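Local coordinates for protein chloramphenicol acetyltransferase (PDB 6PXA) that probably transfers an acetyl group from acetyl-CoA to chloramphenicol, giving chloramphenicol 3-acetate and CoA, and binds taurocholic acid in the crystal, at residues His38-Thr41 / Phe42-Ala46; Tyr49-Asp53 / Ala54-Glu58; Trp191-Gln194 / His195-Thr199. All coordinates share one frame; numbering follows the deposited sequence.

Overall arrangement
The three contacts illustrate local order at helix starts in a trimeric acetyltransferase of the hexapeptide-repeat family, whose core is a left-handed parallel beta-helix. Interactions 1 and 2 lie close together in the sequence: the first begins helix 42-46, strand 47-48 follows, and the second leads through a turn into helix 57-60. Their centres are 14 Å apart. Interaction 3 comes much later, on helix 193-198 among the C-terminal helices, with its centre 31 Å from that of interaction 1 and 37 Å from that of interaction 2. None touches another across space, yet each meets another subunit. A bound taurocholic acid lies about 4 Å from the Leu51 side chain, and one lies about 8 Å from that of Leu193.

Interaction 1. Residues His38-Thr41 / Phe42-Ala46; sequences HSKT and FEEQA
Thr41 and Glu44 show how two side chains can serve a helix start at once. Glu44 folds back toward the chain that precedes it, because its CG sits between its own backbone N and carbonyl carbon (chi1 61°). Glu44 CB lies 3.6 Å from Thr41 OG1, and Glu44 CG presses closer still, 2.9 Å from that same hydroxyl oxygen, which makes this a tight spot. The chain then runs straight on, crossing the threonine side chain at about a right angle. CD comes near Thr41 N, and Glu44 OE1 accepts the N-H of Thr41 N at 3.0 Å along a nearly straight bond (166°), met from above the carboxylate plane and not within it. Glu44 OE1 also rests beside Lys40 CB, 3.2 Å away, while OE2 lies on the side of Thr41 OG1.

The reciprocal bond runs from Glu44 N to Thr41 OG1 at 3.3 Å, and the two together form a capping box, with Thr41 as N-cap of helix 42-46. This short helix leads directly into strand 47-48, an outer strand of one sheet of the beta-helix. Glu44 N is shared, since it also reaches Thr41 O, and Gln45 N makes a weak bond to that carbonyl; Ala46 N closes an alpha-type bond to Phe42 O.

Beside the box, Gln45 is bent at chi2 and crosses Lys40 at about a right angle, bringing Gln45 OE1 to 3.3 Å from Lys40 CD. Gln45 CG lies 4.1 Å from His38 CB. The imidazole of His38 is turned elsewhere, hydrogen-bonded through ND1 to Ser81 and through NE2 to Glu133, and Arg48 of a second subunit packs on His38. Lys40 NZ stops 5.0 Å from Glu44 OE1, too far for contact, though the opposite charges may attract weakly.

Interaction 2. Residues Tyr49-Asp53 / Ala54-Glu58; sequences YLLGD and APTQE
Thr56 reaches back with its hydroxyl to Gly52 and Asp53, and three hydrogen bonds involving side chains tie the turn. Thr56 OG1 accepts from Gly52 N at 2.8 Å and donates to Asp53 OD1 at 2.7 Å, on the anti side but 34° out of the carboxylate plane. Thr56 N adds a longer bond to the same OD1, 3.3 Å, coming from the opposite face of its plane. Two donors thus grip OD1, and Trp10 NE1 of a third subunit bonds to OD2, which together should limit the carboxylate's rotation. Placing CG between the backbone N and carbonyl carbon (chi1 59°) lets Asp53 curl over the following residues.

Backbone bonds do the rest. Asp53 N returns to Leu50 O, closing a type II beta turn with Gly52 at its third position, and Thr56 N bonds to Asp53 O as the chain swings toward helix 57-60.

Van der Waals contacts are fewer. Pro55 CD makes a close carbon-to-oxygen approach to Asp53 OD1, 3.1 Å, and Leu51 CD2 meets Thr56 CB at 4.0 Å. Around these lies a subunit interface, consistent with the between-subunit pockets of this family. The same Trp10 packs on Leu51, whose side chain is about 4 Å from bound taurocholic acid.

Interaction 3. Residues Trp191-Gln194 / His195-Thr199; sequences WPLQ and HIKNT
Pro192 O, at the N-cap of helix 193-198, accepts from His195 N above its carbonyl plane (2.9 Å) and from Ile196 N within it, after which Lys197 N to Leu193 O and Asn198 N to Gln194 O continue the helical pattern.

Two of the side-chain pairs, Gln194-Asn198 and Leu193-Lys197, follow the i to i+4 spacing. Gln194 takes CG anti to its backbone N (chi1 -170°) and then bends at chi2, which swings the amide down the helix so that NE2 donates to Asn198 OD1 at 2.8 Å. That oxygen lies almost in the amide plane of Gln194, yet the donor comes from above the plane of the asparagine carbonyl, the two amides being turned 48° apart. Asn198 ND2 is held by Tyr214 OH, a hydroxyl that also bonds His195 ND1. One residue earlier, Leu193 CD1 lies 3.8 Å from Lys197 CG, two aliphatic chains passing at a slant.

The helix belongs to the C-terminal helical region beside the beta-helix, and helix 208-219 packs against it. Trp191, just before the N-cap, turns its indole toward that helix, where its ring meets Phe215; NE1 bonds to Ile186 O. Trp191 CB touches Ile196 CG1 at 3.9 Å, while the Trp191 CZ3 edge approaches Thr199 OG1 at 3.7 Å. The Thr199 hydroxyl OG1 in turn donates to His195 O at 2.7 Å, nearly in line with the carbonyl bond, and that oxygen accepts Thr199 N as well. On the imidazole of His195, CD2 meets Pro192 CD at the ring edge, 3.7 Å away, the two side chains running alongside each other. Phe108 of a second subunit packs on both Leu193 and Ile196, and Thr199 lies near Glu210, a magnesium-binding residue of this protein, though this chain has no metal bound.

Interaction 1. Residues His38-Thr41 / Phe42-Ala46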
loop_
_atom_site.group_PDB
_atom_site.type_symbol
_atom_site.label_atom_id
_atom_site.label_comp_id
_atom_site.label_asym_id
_atom_site.label_seq_id
_atom_site.Cartn_x
_atom_site.Cartn_y
_atom_site.Cartn_z
ATOM N N HIS B 38 -1.597 -12.323 3.254
ATOM C CA HIS B 38 -2.565 -11.463 3.922
ATOM C C HIS B 38 -3.582 -12.232 4.758
ATOM O O HIS B 38 -4.584 -11.651 5.177
ATOM C CB HIS B 38 -3.220 -10.548 2.892
ATOM C CG HIS B 38 -2.233 -9.632 2.223
ATOM N ND1 HIS B 38 -1.332 -10.075 1.279
ATOM C CD2 HIS B 38 -1.953 -8.320 2.423
ATOM C CE1 HIS B 38 -0.561 -9.069 0.895
ATOM N NE2 HIS B 38 -0.903 -7.998 1.593
ATOM N N SER B 39 -3.344 -13.524 5.000
ATOM C CA SER B 39 -3.915 -14.308 6.101
ATOM C C SER B 39 -5.345 -14.785 5.907
ATOM O O SER B 39 -5.698 -15.850 6.416
ATOM C CB SER B 39 -3.848 -13.534 7.420
ATOM O OG SER B 39 -2.496 -13.272 7.789
ATOM N N LYS B 40 -6.180 -14.029 5.212
ATOM C CA LYS B 40 -7.612 -14.299 5.244
ATOM C C LYS B 40 -8.125 -14.721 3.871
ATOM O O LYS B 40 -7.432 -14.592 2.857
ATOM C CB LYS B 40 -8.353 -13.067 5.768
ATOM C CG LYS B 40 -8.145 -12.792 7.260
ATOM C CD LYS B 40 -8.594 -11.367 7.598
ATOM C CE LYS B 40 -8.402 -11.019 9.070
ATOM N NZ LYS B 40 -9.465 -11.617 9.921
ATOM N N THR B 41 -9.360 -15.238 3.842
ATOM C CA THR B 41 -9.951 -15.685 2.588
ATOM C C THR B 41 -10.215 -14.516 1.653
ATOM O O THR B 41 -10.312 -13.351 2.065
ATOM C CB THR B 41 -11.292 -16.387 2.795
ATOM O OG1 THR B 41 -12.252 -15.430 3.272
ATOM C CG2 THR B 41 -11.201 -17.554 3.777
ATOM N N PHE B 42 -10.392 -14.867 0.380
ATOM C CA PHE B 42 -10.716 -13.897 -0.656
ATOM C C PHE B 42 -11.911 -13.025 -0.259
ATOM O O PHE B 42 -11.862 -11.795 -0.379
ATOM C CB PHE B 42 -10.990 -14.656 -1.958
ATOM C CG PHE B 42 -11.323 -13.773 -3.127
ATOM C CD1 PHE B 42 -10.339 -13.044 -3.751
ATOM C CD2 PHE B 42 -12.614 -13.718 -3.627
ATOM C CE1 PHE B 42 -10.632 -12.237 -4.836
ATOM C CE2 PHE B 42 -12.918 -12.918 -4.717
ATOM C CZ PHE B 42 -11.924 -12.172 -5.319
ATOM N N GLU B 43 -12.996 -13.645 0.236
ATOM C CA GLU B 43 -14.203 -12.880 0.553
ATOM C C GLU B 43 -14.086 -12.058 1.826
ATOM O O GLU B 43 -14.878 -11.132 2.017
ATOM C CB GLU B 43 -15.431 -13.798 0.678
ATOM C CG GLU B 43 -15.930 -14.277 -0.669
ATOM C CD GLU B 43 -17.303 -14.934 -0.575
ATOM O OE1 GLU B 43 -17.447 -15.944 0.139
ATOM O OE2 GLU B 43 -18.236 -14.417 -1.213
ATOM N N GLU B 44 -13.137 -12.350 2.705
ATOM C CA GLU B 44 -13.063 -11.536 3.909
ATOM C C GLU B 44 -11.975 -10.478 3.860
ATOM O O GLU B 44 -12.008 -9.564 4.679
ATOM C CB GLU B 44 -12.896 -12.412 5.149
ATOM C CG GLU B 44 -11.686 -13.253 5.180
ATOM C CD GLU B 44 -11.798 -14.372 6.194
ATOM O OE1 GLU B 44 -10.775 -15.027 6.476
ATOM O OE2 GLU B 44 -12.913 -14.598 6.709
ATOM N N GLN B 45 -11.074 -10.524 2.881
ATOM C CA GLN B 45 -9.874 -9.681 2.849
ATOM C C GLN B 45 -9.708 -8.932 1.533
ATOM O O GLN B 45 -9.350 -7.755 1.530
ATOM C CB GLN B 45 -8.645 -10.593 3.106
ATOM C CG GLN B 45 -7.290 -9.904 3.067
ATOM C CD GLN B 45 -7.083 -8.989 4.247
ATOM O OE1 GLN B 45 -7.657 -9.199 5.310
ATOM N NE2 GLN B 45 -6.265 -7.961 4.065
ATOM N N ALA B 46 -9.970 -9.587 0.411
ATOM C CA ALA B 46 -9.769 -9.007 -0.909
ATOM C C ALA B 46 -10.978 -8.231 -1.414
ATOM O O ALA B 46 -10.818 -7.225 -2.115
ATOM C CB ALA B 46 -9.431 -10.121 -1.911
#

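Interaction 2. Residues Tyr49-Asp53 / Ala54-Glu58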
loop_
_atom_site.group_PDB
_atom_site.type_symbol
_atom_site.label_atom_id
_atom_site.label_comp_id
_atom_site.label_asym_id
_atom_site.label_seq_id
_atom_site.Cartn_x
_atom_site.Cartn_y
_atom_site.Cartn_z
ATOM N N TYR B 49 -16.353 -4.119 1.282
ATOM C CA TYR B 49 -17.543 -3.275 1.347
ATOM C C TYR B 49 -18.649 -3.786 0.442
ATOM O O TYR B 49 -19.476 -3.002 -0.014
ATOM C CB TYR B 49 -17.230 -1.809 1.018
ATOM C CG TYR B 49 -16.052 -1.268 1.810
ATOM C CD1 TYR B 49 -16.190 -0.939 3.154
ATOM C CD2 TYR B 49 -14.798 -1.095 1.208
ATOM C CE1 TYR B 49 -15.127 -0.428 3.892
ATOM C CE2 TYR B 49 -13.709 -0.567 1.958
ATOM C CZ TYR B 49 -13.876 -0.260 3.288
ATOM O OH TYR B 49 -12.802 0.245 4.029
ATOM N N LEU B 50 -18.679 -5.096 0.195
ATOM C CA LEU B 50 -19.736 -5.732 -0.612
ATOM C C LEU B 50 -20.826 -6.301 0.300
ATOM O O LEU B 50 -20.627 -7.331 0.959
ATOM C CB LEU B 50 -19.137 -6.825 -1.492
ATOM C CG LEU B 50 -20.119 -7.328 -2.550
ATOM C CD1 LEU B 50 -20.624 -6.159 -3.350
ATOM C CD2 LEU B 50 -19.406 -8.265 -3.453
ATOM N N LEU B 51 -21.988 -5.634 0.325
ATOM C CA LEU B 51 -23.112 -6.131 1.116
ATOM C C LEU B 51 -23.387 -7.598 0.812
ATOM O O LEU B 51 -23.369 -8.034 -0.340
ATOM C CB LEU B 51 -24.380 -5.295 0.848
ATOM C CG LEU B 51 -24.401 -3.882 1.465
ATOM C CD1 LEU B 51 -25.674 -3.132 1.095
ATOM C CD2 LEU B 51 -24.273 -3.963 2.986
ATOM N N GLY B 52 -23.631 -8.370 1.860
ATOM C CA GLY B 52 -23.910 -9.779 1.715
ATOM C C GLY B 52 -22.744 -10.661 2.073
ATOM O O GLY B 52 -22.886 -11.887 2.065
ATOM N N ASP B 53 -21.604 -10.068 2.410
ATOM C CA ASP B 53 -20.473 -10.834 2.891
ATOM C C ASP B 53 -20.773 -11.263 4.320
ATOM O O ASP B 53 -21.876 -11.060 4.839
ATOM C CB ASP B 53 -19.188 -10.015 2.763
ATOM C CG ASP B 53 -19.239 -8.691 3.538
ATOM O OD1 ASP B 53 -20.235 -8.426 4.266
ATOM O OD2 ASP B 53 -18.247 -7.920 3.434
ATOM N N ALA B 54 -19.758 -11.828 4.982
ATOM C CA ALA B 54 -19.926 -12.352 6.338
ATOM C C ALA B 54 -20.412 -11.313 7.344
ATOM O O ALA B 54 -21.334 -11.626 8.117
ATOM C CB ALA B 54 -18.609 -12.995 6.799
ATOM N N PRO B 55 -19.850 -10.096 7.422
ATOM C CA PRO B 55 -20.309 -9.154 8.458
ATOM C C PRO B 55 -21.637 -8.478 8.155
ATOM O O PRO B 55 -22.234 -7.901 9.074
ATOM C CB PRO B 55 -19.176 -8.112 8.528
ATOM C CG PRO B 55 -18.035 -8.691 7.738
ATOM C CD PRO B 55 -18.658 -9.577 6.721
ATOM N N THR B 56 -22.131 -8.527 6.916
ATOM C CA THR B 56 -23.398 -7.883 6.582
ATOM C C THR B 56 -24.454 -8.865 6.088
ATOM O O THR B 56 -25.457 -8.440 5.502
ATOM C CB THR B 56 -23.194 -6.806 5.524
ATOM O OG1 THR B 56 -22.685 -7.416 4.324
ATOM C CG2 THR B 56 -22.242 -5.727 6.048
ATOM N N GLN B 57 -24.256 -10.166 6.297
ATOM C CA GLN B 57 -25.147 -11.136 5.677
ATOM C C GLN B 57 -26.566 -10.992 6.214
ATOM O O GLN B 57 -27.524 -10.866 5.440
ATOM C CB GLN B 57 -24.629 -12.552 5.902
ATOM C CG GLN B 57 -25.670 -13.595 5.567
ATOM C CD GLN B 57 -25.115 -14.991 5.571
ATOM O OE1 GLN B 57 -24.002 -15.231 6.047
ATOM N NE2 GLN B 57 -25.885 -15.931 5.034
ATOM N N GLU B 58 -26.712 -10.998 7.541
ATOM C CA GLU B 58 -28.025 -10.874 8.157
ATOM C C GLU B 58 -28.732 -9.601 7.710
ATOM O O GLU B 58 -29.943 -9.609 7.452
ATOM C CB GLU B 58 -27.894 -10.914 9.677
ATOM C CG GLU B 58 -28.174 -12.282 10.283
ATOM C CD GLU B 58 -28.654 -12.196 11.727
ATOM O OE1 GLU B 58 -28.998 -11.079 12.177
ATOM O OE2 GLU B 58 -28.696 -13.245 12.410
#

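Interaction 3. Residues Trp191-Gln194 / His195-Thr199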
loop_
_atom_site.group_PDB
_atom_site.type_symbol
_atom_site.label_atom_id
_atom_site.label_comp_id
_atom_site.label_asym_id
_atom_site.label_seq_id
_atom_site.Cartn_x
_atom_site.Cartn_y
_atom_site.Cartn_z
ATOM N N TRP B 191 -13.487 -22.303 -24.792
ATOM C CA TRP B 191 -13.443 -23.599 -25.460
ATOM C C TRP B 191 -13.791 -24.724 -24.488
ATOM O O TRP B 191 -13.547 -24.608 -23.281
ATOM C CB TRP B 191 -12.048 -23.865 -26.028
ATOM C CG TRP B 191 -11.600 -22.937 -27.097
ATOM C CD1 TRP B 191 -12.301 -21.902 -27.629
ATOM C CD2 TRP B 191 -10.335 -22.955 -27.766
ATOM N NE1 TRP B 191 -11.550 -21.269 -28.589
ATOM C CE2 TRP B 191 -10.341 -21.900 -28.697
ATOM C CE3 TRP B 191 -9.188 -23.755 -27.657
ATOM C CZ2 TRP B 191 -9.243 -21.621 -29.521
ATOM C CZ3 TRP B 191 -8.108 -23.479 -28.474
ATOM C CH2 TRP B 191 -8.146 -22.428 -29.400
ATOM N N PRO B 192 -14.301 -25.851 -24.995
ATOM C CA PRO B 192 -14.448 -27.029 -24.136
ATOM C C PRO B 192 -13.102 -27.422 -23.559
ATOM O O PRO B 192 -12.048 -27.163 -24.150
ATOM C CB PRO B 192 -14.994 -28.105 -25.086
ATOM C CG PRO B 192 -15.569 -27.340 -26.252
ATOM C CD PRO B 192 -14.652 -26.155 -26.395
ATOM N N LEU B 193 -13.141 -28.029 -22.372
ATOM C CA LEU B 193 -11.904 -28.233 -21.625
ATOM C C LEU B 193 -10.918 -29.102 -22.394
ATOM O O LEU B 193 -9.707 -28.870 -22.335
ATOM C CB LEU B 193 -12.211 -28.846 -20.261
ATOM C CG LEU B 193 -11.058 -29.487 -19.489
ATOM C CD1 LEU B 193 -9.980 -28.454 -19.087
ATOM C CD2 LEU B 193 -11.602 -30.207 -18.265
ATOM N N GLN B 194 -11.409 -30.097 -23.141
ATOM C CA GLN B 194 -10.490 -30.959 -23.875
ATOM C C GLN B 194 -9.749 -30.193 -24.972
ATOM O O GLN B 194 -8.632 -30.564 -25.336
ATOM C CB GLN B 194 -11.244 -32.161 -24.468
ATOM C CG GLN B 194 -10.342 -33.255 -25.052
ATOM C CD GLN B 194 -9.339 -33.817 -24.045
ATOM O OE1 GLN B 194 -9.714 -34.310 -22.980
ATOM N NE2 GLN B 194 -8.055 -33.737 -24.382
ATOM N N HIS B 195 -10.341 -29.125 -25.510
ATOM C CA HIS B 195 -9.651 -28.350 -26.537
ATOM C C HIS B 195 -8.569 -27.473 -25.919
ATOM O O HIS B 195 -7.523 -27.237 -26.533
ATOM C CB HIS B 195 -10.646 -27.487 -27.313
ATOM C CG HIS B 195 -11.379 -28.228 -28.387
ATOM N ND1 HIS B 195 -10.728 -28.911 -29.394
ATOM C CD2 HIS B 195 -12.706 -28.371 -28.632
ATOM C CE1 HIS B 195 -11.622 -29.457 -30.202
ATOM N NE2 HIS B 195 -12.828 -29.142 -29.763
ATOM N N ILE B 196 -8.821 -26.962 -24.720
ATOM C CA ILE B 196 -7.787 -26.227 -24.001
ATOM C C ILE B 196 -6.647 -27.160 -23.634
ATOM O O ILE B 196 -5.470 -26.820 -23.802
ATOM C CB ILE B 196 -8.388 -25.540 -22.767
ATOM C CG1 ILE B 196 -9.482 -24.562 -23.213
ATOM C CG2 ILE B 196 -7.286 -24.813 -21.953
ATOM C CD1 ILE B 196 -10.195 -23.830 -22.097
ATOM N N LYS B 197 -6.975 -28.344 -23.121
ATOM C CA LYS B 197 -5.955 -29.355 -22.881
ATOM C C LYS B 197 -5.176 -29.660 -24.156
ATOM O O LYS B 197 -3.938 -29.640 -24.155
ATOM C CB LYS B 197 -6.605 -30.613 -22.305
ATOM C CG LYS B 197 -7.271 -30.354 -20.963
ATOM C CD LYS B 197 -7.816 -31.630 -20.344
ATOM C CE LYS B 197 -6.703 -32.606 -20.027
ATOM N NZ LYS B 197 -7.195 -33.773 -19.244
ATOM N N ASN B 198 -5.890 -29.896 -25.268
ATOM C CA ASN B 198 -5.233 -30.281 -26.519
ATOM C C ASN B 198 -4.281 -29.208 -27.018
ATOM O O ASN B 198 -3.293 -29.521 -27.691
ATOM C CB ASN B 198 -6.260 -30.570 -27.619
ATOM C CG ASN B 198 -7.013 -31.858 -27.396
ATOM O OD1 ASN B 198 -6.642 -32.664 -26.546
ATOM N ND2 ASN B 198 -8.075 -32.065 -28.167
ATOM N N THR B 199 -4.567 -27.943 -26.738
ATOM C CA THR B 199 -3.734 -26.870 -27.253
ATOM C C THR B 199 -2.819 -26.293 -26.185
ATOM O O THR B 199 -2.209 -25.242 -26.402
ATOM C CB THR B 199 -4.611 -25.786 -27.869
ATOM O OG1 THR B 199 -5.782 -26.400 -28.414
ATOM C CG2 THR B 199 -3.876 -25.127 -28.998
#